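Local coordinates for protein glycinin A3B4 subunit (Glycine max, PDB 2D5F) that is an 11S seed storage globulin that assembles as a hexamer and probably stores nitrogen and amino acids for the germinating seedling, at residues A369-Y380 with E432-V443. Sequence-based numbering, arbitrary orientation.
Sequences AQYVVLYRNGIY and EQGGEQGLEYVV
Residues 369-374 run antiparallel to 438-443, their short axes 4.6 Å apart at 170°, with Gln370, Val372 and Leu374 exchanging paired backbone hydrogen bonds with Val443, Tyr441 and Leu439. The type II turn of 375-378 carries the first segment into a second sheet, from which the second arrives round the corner at 436-437; there Tyr380 pairs with Glu432 in the same antiparallel sense and Gly434 N donates to Gly378 O. On one face of the first sheet, Tyr371 CG lies anti to the backbone N (chi1 -167°), which lays the ring over Tyr441 O and carries its hydroxyl to the carboxylate of Glu440. Tyr371 OH donates to Glu440 OE2 at 2.7 Å, nearly in line with the C-O bond, ring and carboxylate standing almost perpendicular; Thr395 OG1 also bonds this hydroxyl, and Arg396 forms a salt bridge with Glu440 OE1. A phenylalanine in place of Tyr371 would probably leave Glu440 OE2 without this donor and Thr395 without its hydroxyl partner. The two sheets face each other as the walls of the C-terminal cupin beta-barrel, and Val372, Leu374, Leu439 and Tyr441 point from one wall, Glu432 and Tyr380 from the other, into the interior. There Val372 CB sits over one face of the Tyr441 ring, 3.8 Å from its centroid, a CH-pi contact. Leu374 CD1 reaches across to the other sheet, 3.8 Å from Glu432 CB. Glu432, bent at chi2 (101°), brings OE2 to 3.6 Å from Tyr380 CB, and the nearest atom of its side chain is about 3 Å from a bound magnesium ion. Near the turn, Gln433 NE2 donates to Asn377 O at 3.1 Å from above the carbonyl plane, while the Gln433 amide lies against Ile379 CG1; Phe212 of a neighbouring subunit packs on both Ile379 and Gln433.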
ATOM      1  N   ALA B 369     -11.520 -11.855  15.128  1.00 19.54           N
ATOM      2  CA  ALA B 369     -12.342 -12.721  15.956  1.00 22.72           C
ATOM      3  C   ALA B 369     -13.754 -12.858  15.434  1.00 19.52           C
ATOM      4  O   ALA B 369     -14.175 -12.133  14.536  1.00 16.06           O
ATOM      5  CB  ALA B 369     -12.380 -12.184  17.388  1.00 18.30           C
ATOM      6  N   GLN B 370     -14.471 -13.819  16.003  1.00 20.40           N
ATOM      7  CA  GLN B 370     -15.864 -14.037  15.664  1.00 17.72           C
ATOM      8  C   GLN B 370     -16.597 -14.325  16.964  1.00 22.48           C
ATOM      9  O   GLN B 370     -16.002 -14.802  17.933  1.00 17.07           O
ATOM     10  CB  GLN B 370     -16.031 -15.217  14.701  1.00 18.67           C
ATOM     11  CG  GLN B 370     -15.575 -14.912  13.279  1.00 27.73           C
ATOM     12  CD  GLN B 370     -15.897 -16.028  12.310  1.00 28.68           C
ATOM     13  OE1 GLN B 370     -15.569 -17.181  12.555  1.00 30.64           O
ATOM     14  NE2 GLN B 370     -16.541 -15.685  11.194  1.00 30.10           N
ATOM     15  N   TYR B 371     -17.875 -13.977  17.001  1.00 14.77           N
ATOM     16  CA  TYR B 371     -18.687 -14.272  18.167  1.00 20.67           C
ATOM     17  C   TYR B 371     -19.798 -15.129  17.601  1.00 19.59           C
ATOM     18  O   TYR B 371     -20.476 -14.734  16.648  1.00 22.43           O
ATOM     19  CB  TYR B 371     -19.262 -13.017  18.809  1.00 17.97           C
ATOM     20  CG  TYR B 371     -19.834 -13.315  20.173  1.00 23.43           C
ATOM     21  CD1 TYR B 371     -21.214 -13.403  20.380  1.00 29.03           C
ATOM     22  CD2 TYR B 371     -18.992 -13.572  21.247  1.00 27.20           C
ATOM     23  CE1 TYR B 371     -21.735 -13.749  21.635  1.00 19.18           C
ATOM     24  CE2 TYR B 371     -19.498 -13.916  22.496  1.00 28.92           C
ATOM     25  CZ  TYR B 371     -20.862 -14.005  22.683  1.00 25.66           C
ATOM     26  OH  TYR B 371     -21.339 -14.372  23.922  1.00 31.92           O
ATOM     27  N   VAL B 372     -19.952 -16.318  18.161  1.00 19.28           N
ATOM     28  CA  VAL B 372     -20.952 -17.249  17.679  1.00 18.82           C
ATOM     29  C   VAL B 372     -21.991 -17.587  18.740  1.00 24.76           C
ATOM     30  O   VAL B 372     -21.654 -17.848  19.898  1.00 21.05           O
ATOM     31  CB  VAL B 372     -20.278 -18.561  17.211  1.00 22.05           C
ATOM     32  CG1 VAL B 372     -21.324 -19.545  16.719  1.00 18.98           C
ATOM     33  CG2 VAL B 372     -19.263 -18.255  16.095  1.00 23.02           C
ATOM     34  N   VAL B 373     -23.255 -17.568  18.330  1.00 24.02           N
ATOM     35  CA  VAL B 373     -24.352 -17.919  19.225  1.00 23.52           C
ATOM     36  C   VAL B 373     -25.167 -19.011  18.548  1.00 22.92           C
ATOM     37  O   VAL B 373     -25.723 -18.802  17.472  1.00 20.87           O
ATOM     38  CB  VAL B 373     -25.280 -16.723  19.509  1.00 24.59           C
ATOM     39  CG1 VAL B 373     -26.446 -17.173  20.384  1.00 31.48           C
ATOM     40  CG2 VAL B 373     -24.505 -15.609  20.198  1.00 23.16           C
ATOM     41  N   LEU B 374     -25.204 -20.187  19.167  1.00 23.17           N
ATOM     42  CA  LEU B 374     -25.971 -21.306  18.636  1.00 24.55           C
ATOM     43  C   LEU B 374     -27.115 -21.580  19.592  1.00 27.60           C
ATOM     44  O   LEU B 374     -26.919 -21.672  20.806  1.00 25.30           O
ATOM     45  CB  LEU B 374     -25.098 -22.556  18.496  1.00 25.97           C
ATOM     46  CG  LEU B 374     -23.995 -22.496  17.429  1.00 24.35           C
ATOM     47  CD1 LEU B 374     -23.128 -23.754  17.505  1.00 20.28           C
ATOM     48  CD2 LEU B 374     -24.626 -22.350  16.051  1.00 27.25           C
ATOM     49  N   TYR B 375     -28.319 -21.676  19.045  1.00 30.16           N
ATOM     50  CA  TYR B 375     -29.484 -21.947  19.861  1.00 31.75           C
ATOM     51  C   TYR B 375     -29.562 -23.454  20.047  1.00 34.39           C
ATOM     52  O   TYR B 375     -28.788 -24.201  19.438  1.00 29.29           O
ATOM     53  CB  TYR B 375     -30.746 -21.421  19.175  1.00 28.97           C
ATOM     54  CG  TYR B 375     -30.650 -19.966  18.773  1.00 27.28           C
ATOM     55  CD1 TYR B 375     -30.195 -18.999  19.671  1.00 27.46           C
ATOM     56  CD2 TYR B 375     -31.014 -19.555  17.496  1.00 28.00           C
ATOM     57  CE1 TYR B 375     -30.104 -17.656  19.303  1.00 21.65           C
ATOM     58  CE2 TYR B 375     -30.931 -18.214  17.119  1.00 28.64           C
ATOM     59  CZ  TYR B 375     -30.477 -17.273  18.026  1.00 24.77           C
ATOM     60  OH  TYR B 375     -30.417 -15.952  17.652  1.00 28.75           O
ATOM     61  N   ARG B 376     -30.488 -23.891  20.895  1.00 36.71           N
ATOM     62  CA  ARG B 376     -30.677 -25.309  21.182  1.00 31.00           C
ATOM     63  C   ARG B 376     -30.651 -26.129  19.900  1.00 23.85           C
ATOM     64  O   ARG B 376     -31.438 -25.895  18.982  1.00 28.01           O
ATOM     65  CB  ARG B 376     -32.008 -25.512  21.919  1.00 38.23           C
ATOM     66  CG  ARG B 376     -32.237 -26.910  22.476  1.00 44.80           C
ATOM     67  CD  ARG B 376     -33.574 -26.967  23.211  1.00 56.90           C
ATOM     68  NE  ARG B 376     -33.948 -28.320  23.624  1.00 66.55           N
ATOM     69  CZ  ARG B 376     -33.429 -28.969  24.665  1.00 75.51           C
ATOM     70  NH1 ARG B 376     -32.503 -28.396  25.421  1.00 72.94           N
ATOM     71  NH2 ARG B 376     -33.839 -30.199  24.951  1.00 75.56           N
ATOM     72  N   ASN B 377     -29.727 -27.083  19.845  1.00 24.26           N
ATOM     73  CA  ASN B 377     -29.569 -27.961  18.693  1.00 29.01           C
ATOM     74  C   ASN B 377     -29.062 -27.267  17.433  1.00 26.41           C
ATOM     75  O   ASN B 377     -28.926 -27.900  16.385  1.00 28.90           O
ATOM     76  CB  ASN B 377     -30.890 -28.668  18.392  1.00 33.03           C
ATOM     77  CG  ASN B 377     -31.341 -29.551  19.533  1.00 39.93           C
ATOM     78  OD1 ASN B 377     -30.591 -30.404  19.999  1.00 42.15           O
ATOM     79  ND2 ASN B 377     -32.571 -29.350  19.992  1.00 50.16           N
ATOM     80  N   GLY B 378     -28.779 -25.973  17.535  1.00 26.47           N
ATOM     81  CA  GLY B 378     -28.286 -25.239  16.382  1.00 25.50           C
ATOM     82  C   GLY B 378     -26.920 -25.744  15.966  1.00 23.46           C
ATOM     83  O   GLY B 378     -26.052 -25.981  16.808  1.00 24.33           O
ATOM     84  N   ILE B 379     -26.719 -25.900  14.665  1.00 27.77           N
ATOM     85  CA  ILE B 379     -25.451 -26.406  14.160  1.00 25.02           C
ATOM     86  C   ILE B 379     -24.651 -25.440  13.290  1.00 26.68           C
ATOM     87  O   ILE B 379     -25.200 -24.746  12.433  1.00 23.37           O
ATOM     88  CB  ILE B 379     -25.664 -27.687  13.327  1.00 28.09           C
ATOM     89  CG1 ILE B 379     -26.177 -28.822  14.218  1.00 27.74           C
ATOM     90  CG2 ILE B 379     -24.361 -28.086  12.639  1.00 26.72           C
ATOM     91  CD1 ILE B 379     -26.491 -30.095  13.456  1.00 21.90           C
ATOM     92  N   TYR B 380     -23.344 -25.402  13.535  1.00 29.88           N
ATOM     93  CA  TYR B 380     -22.423 -24.601  12.735  1.00 24.50           C
ATOM     94  C   TYR B 380     -21.716 -25.725  11.967  1.00 22.27           C
ATOM     95  O   TYR B 380     -20.765 -26.330  12.467  1.00 18.65           O
ATOM     96  CB  TYR B 380     -21.427 -23.856  13.628  1.00 24.42           C
ATOM     97  CG  TYR B 380     -20.572 -22.832  12.904  1.00 20.42           C
ATOM     98  CD1 TYR B 380     -20.376 -22.898  11.521  1.00 19.73           C
ATOM     99  CD2 TYR B 380     -19.920 -21.820  13.612  1.00 18.87           C
ATOM    100  CE1 TYR B 380     -19.548 -21.983  10.864  1.00 19.85           C
ATOM    101  CE2 TYR B 380     -19.095 -20.913  12.973  1.00 17.51           C
ATOM    102  CZ  TYR B 380     -18.910 -20.997  11.598  1.00 27.24           C
ATOM    103  OH  TYR B 380     -18.083 -20.093  10.968  1.00 23.01           O
ATOM    104  N   GLU B 432     -19.819 -27.421  15.389  1.00 21.42           N
ATOM    105  CA  GLU B 432     -20.394 -27.229  16.717  1.00 22.76           C
ATOM    106  C   GLU B 432     -21.920 -27.337  16.715  1.00 23.71           C
ATOM    107  O   GLU B 432     -22.576 -26.920  15.761  1.00 19.56           O
ATOM    108  CB  GLU B 432     -20.008 -25.848  17.265  1.00 15.39           C
ATOM    109  CG  GLU B 432     -18.524 -25.639  17.541  1.00 18.13           C
ATOM    110  CD  GLU B 432     -17.804 -24.852  16.453  1.00 21.67           C
ATOM    111  OE1 GLU B 432     -16.651 -24.445  16.705  1.00 21.12           O
ATOM    112  OE2 GLU B 432     -18.378 -24.640  15.358  1.00 20.87           O
ATOM    113  N   GLN B 433     -22.477 -27.902  17.784  1.00 23.81           N
ATOM    114  CA  GLN B 433     -23.929 -28.010  17.921  1.00 29.62           C
ATOM    115  C   GLN B 433     -24.337 -27.571  19.319  1.00 25.62           C
ATOM    116  O   GLN B 433     -23.882 -28.134  20.315  1.00 29.25           O
ATOM    117  CB  GLN B 433     -24.425 -29.437  17.673  1.00 25.27           C
ATOM    118  CG  GLN B 433     -25.940 -29.576  17.888  1.00 22.87           C
ATOM    119  CD  GLN B 433     -26.524 -30.807  17.215  1.00 25.08           C
ATOM    120  OE1 GLN B 433     -25.852 -31.827  17.077  1.00 25.32           O
ATOM    121  NE2 GLN B 433     -27.783 -30.717  16.800  1.00 22.36           N
ATOM    122  N   GLY B 434     -25.190 -26.556  19.379  1.00 23.25           N
ATOM    123  CA  GLY B 434     -25.646 -26.041  20.655  1.00 27.22           C
ATOM    124  C   GLY B 434     -26.323 -27.103  21.504  1.00 32.40           C
ATOM    125  O   GLY B 434     -27.078 -27.937  20.999  1.00 27.81           O
ATOM    126  N   GLY B 435     -26.043 -27.071  22.801  1.00 30.93           N
ATOM    127  CA  GLY B 435     -26.638 -28.038  23.699  1.00 30.86           C
ATOM    128  C   GLY B 435     -28.058 -27.662  24.074  1.00 28.67           C
ATOM    129  O   GLY B 435     -28.751 -26.948  23.351  1.00 27.56           O
ATOM    130  N   GLU B 436     -28.480 -28.144  25.231  1.00 34.17           N
ATOM    131  CA  GLU B 436     -29.816 -27.893  25.741  1.00 40.68           C
ATOM    132  C   GLU B 436     -30.072 -26.406  25.987  1.00 36.04           C
ATOM    133  O   GLU B 436     -31.142 -25.893  25.661  1.00 31.61           O
ATOM    134  CB  GLU B 436     -30.021 -28.677  27.044  1.00 50.56           C
ATOM    135  CG  GLU B 436     -29.636 -30.161  26.967  1.00 56.91           C
ATOM    136  CD  GLU B 436     -28.121 -30.404  26.989  1.00 63.37           C
ATOM    137  OE1 GLU B 436     -27.415 -30.017  26.032  1.00 59.33           O
ATOM    138  OE2 GLU B 436     -27.631 -30.991  27.975  1.00 68.22           O
ATOM    139  N   GLN B 437     -29.087 -25.721  26.563  1.00 36.52           N
ATOM    140  CA  GLN B 437     -29.221 -24.294  26.862  1.00 35.98           C
ATOM    141  C   GLN B 437     -28.567 -23.423  25.799  1.00 33.02           C
ATOM    142  O   GLN B 437     -28.430 -22.214  25.975  1.00 30.29           O
ATOM    143  CB  GLN B 437     -28.595 -23.974  28.226  1.00 47.55           C
ATOM    144  CG  GLN B 437     -29.118 -24.832  29.380  1.00 55.66           C
ATOM    145  CD  GLN B 437     -30.627 -24.766  29.521  1.00 56.19           C
ATOM    146  OE1 GLN B 437     -31.191 -23.700  29.779  1.00 60.15           O
ATOM    147  NE2 GLN B 437     -31.294 -25.908  29.345  1.00 59.93           N
ATOM    148  N   GLY B 438     -28.177 -24.037  24.690  1.00 26.80           N
ATOM    149  CA  GLY B 438     -27.534 -23.282  23.635  1.00 26.89           C
ATOM    150  C   GLY B 438     -26.046 -23.193  23.905  1.00 21.98           C
ATOM    151  O   GLY B 438     -25.544 -23.758  24.878  1.00 21.70           O
ATOM    152  N   LEU B 439     -25.340 -22.476  23.040  1.00 21.97           N
ATOM    153  CA  LEU B 439     -23.898 -22.317  23.169  1.00 24.59           C
ATOM    154  C   LEU B 439     -23.448 -20.983  22.595  1.00 24.98           C
ATOM    155  O   LEU B 439     -23.869 -20.605  21.507  1.00 26.95           O
ATOM    156  CB  LEU B 439     -23.175 -23.439  22.421  1.00 24.18           C
ATOM    157  CG  LEU B 439     -21.654 -23.285  22.313  1.00 24.31           C
ATOM    158  CD1 LEU B 439     -20.999 -23.585  23.656  1.00 16.84           C
ATOM    159  CD2 LEU B 439     -21.133 -24.230  21.251  1.00 24.37           C
ATOM    160  N   GLU B 440     -22.594 -20.278  23.333  1.00 23.91           N
ATOM    161  CA  GLU B 440     -22.064 -18.996  22.881  1.00 26.47           C
ATOM    162  C   GLU B 440     -20.563 -18.991  23.112  1.00 24.22           C
ATOM    163  O   GLU B 440     -20.085 -19.461  24.145  1.00 21.60           O
ATOM    164  CB  GLU B 440     -22.656 -17.823  23.664  1.00 22.90           C
ATOM    165  CG  GLU B 440     -24.154 -17.681  23.606  1.00 30.29           C
ATOM    166  CD  GLU B 440     -24.608 -16.323  24.097  1.00 26.36           C
ATOM    167  OE1 GLU B 440     -25.811 -16.167  24.370  1.00 33.28           O
ATOM    168  OE2 GLU B 440     -23.765 -15.403  24.196  1.00 32.39           O
ATOM    169  N   TYR B 441     -19.822 -18.442  22.161  1.00 18.04           N
ATOM    170  CA  TYR B 441     -18.385 -18.372  22.315  1.00 18.97           C
ATOM    171  C   TYR B 441     -17.742 -17.358  21.384  1.00 21.15           C
ATOM    172  O   TYR B 441     -18.322 -16.948  20.377  1.00 20.96           O
ATOM    173  CB  TYR B 441     -17.751 -19.748  22.069  1.00 18.20           C
ATOM    174  CG  TYR B 441     -17.934 -20.289  20.668  1.00 22.17           C
ATOM    175  CD1 TYR B 441     -19.037 -21.076  20.334  1.00 17.52           C
ATOM    176  CD2 TYR B 441     -16.991 -20.024  19.674  1.00 19.29           C
ATOM    177  CE1 TYR B 441     -19.192 -21.591  19.046  1.00 18.89           C
ATOM    178  CE2 TYR B 441     -17.135 -20.532  18.387  1.00 19.16           C
ATOM    179  CZ  TYR B 441     -18.231 -21.314  18.078  1.00 19.37           C
ATOM    180  OH  TYR B 441     -18.344 -21.827  16.807  1.00 17.83           O
ATOM    181  N   VAL B 442     -16.541 -16.936  21.751  1.00 20.60           N
ATOM    182  CA  VAL B 442     -15.786 -16.021  20.917  1.00 20.73           C
ATOM    183  C   VAL B 442     -14.681 -16.899  20.355  1.00 22.41           C
ATOM    184  O   VAL B 442     -14.301 -17.898  20.975  1.00 21.62           O
ATOM    185  CB  VAL B 442     -15.148 -14.866  21.730  1.00 16.10           C
ATOM    186  CG1 VAL B 442     -14.216 -15.421  22.806  1.00 18.86           C
ATOM    187  CG2 VAL B 442     -14.368 -13.950  20.793  1.00 22.53           C
ATOM    188  N   VAL B 443     -14.186 -16.555  19.175  1.00 24.51           N
ATOM    189  CA  VAL B 443     -13.105 -17.318  18.572  1.00 26.59           C
ATOM    190  C   VAL B 443     -12.054 -16.331  18.147  1.00 20.33           C
ATOM    191  O   VAL B 443     -12.307 -15.495  17.287  1.00 25.12           O
ATOM    192  CB  VAL B 443     -13.515 -18.060  17.294  1.00 27.68           C
ATOM    193  CG1 VAL B 443     -12.409 -19.033  16.894  1.00 23.53           C
ATOM    194  CG2 VAL B 443     -14.801 -18.769  17.493  1.00 38.34           C
TER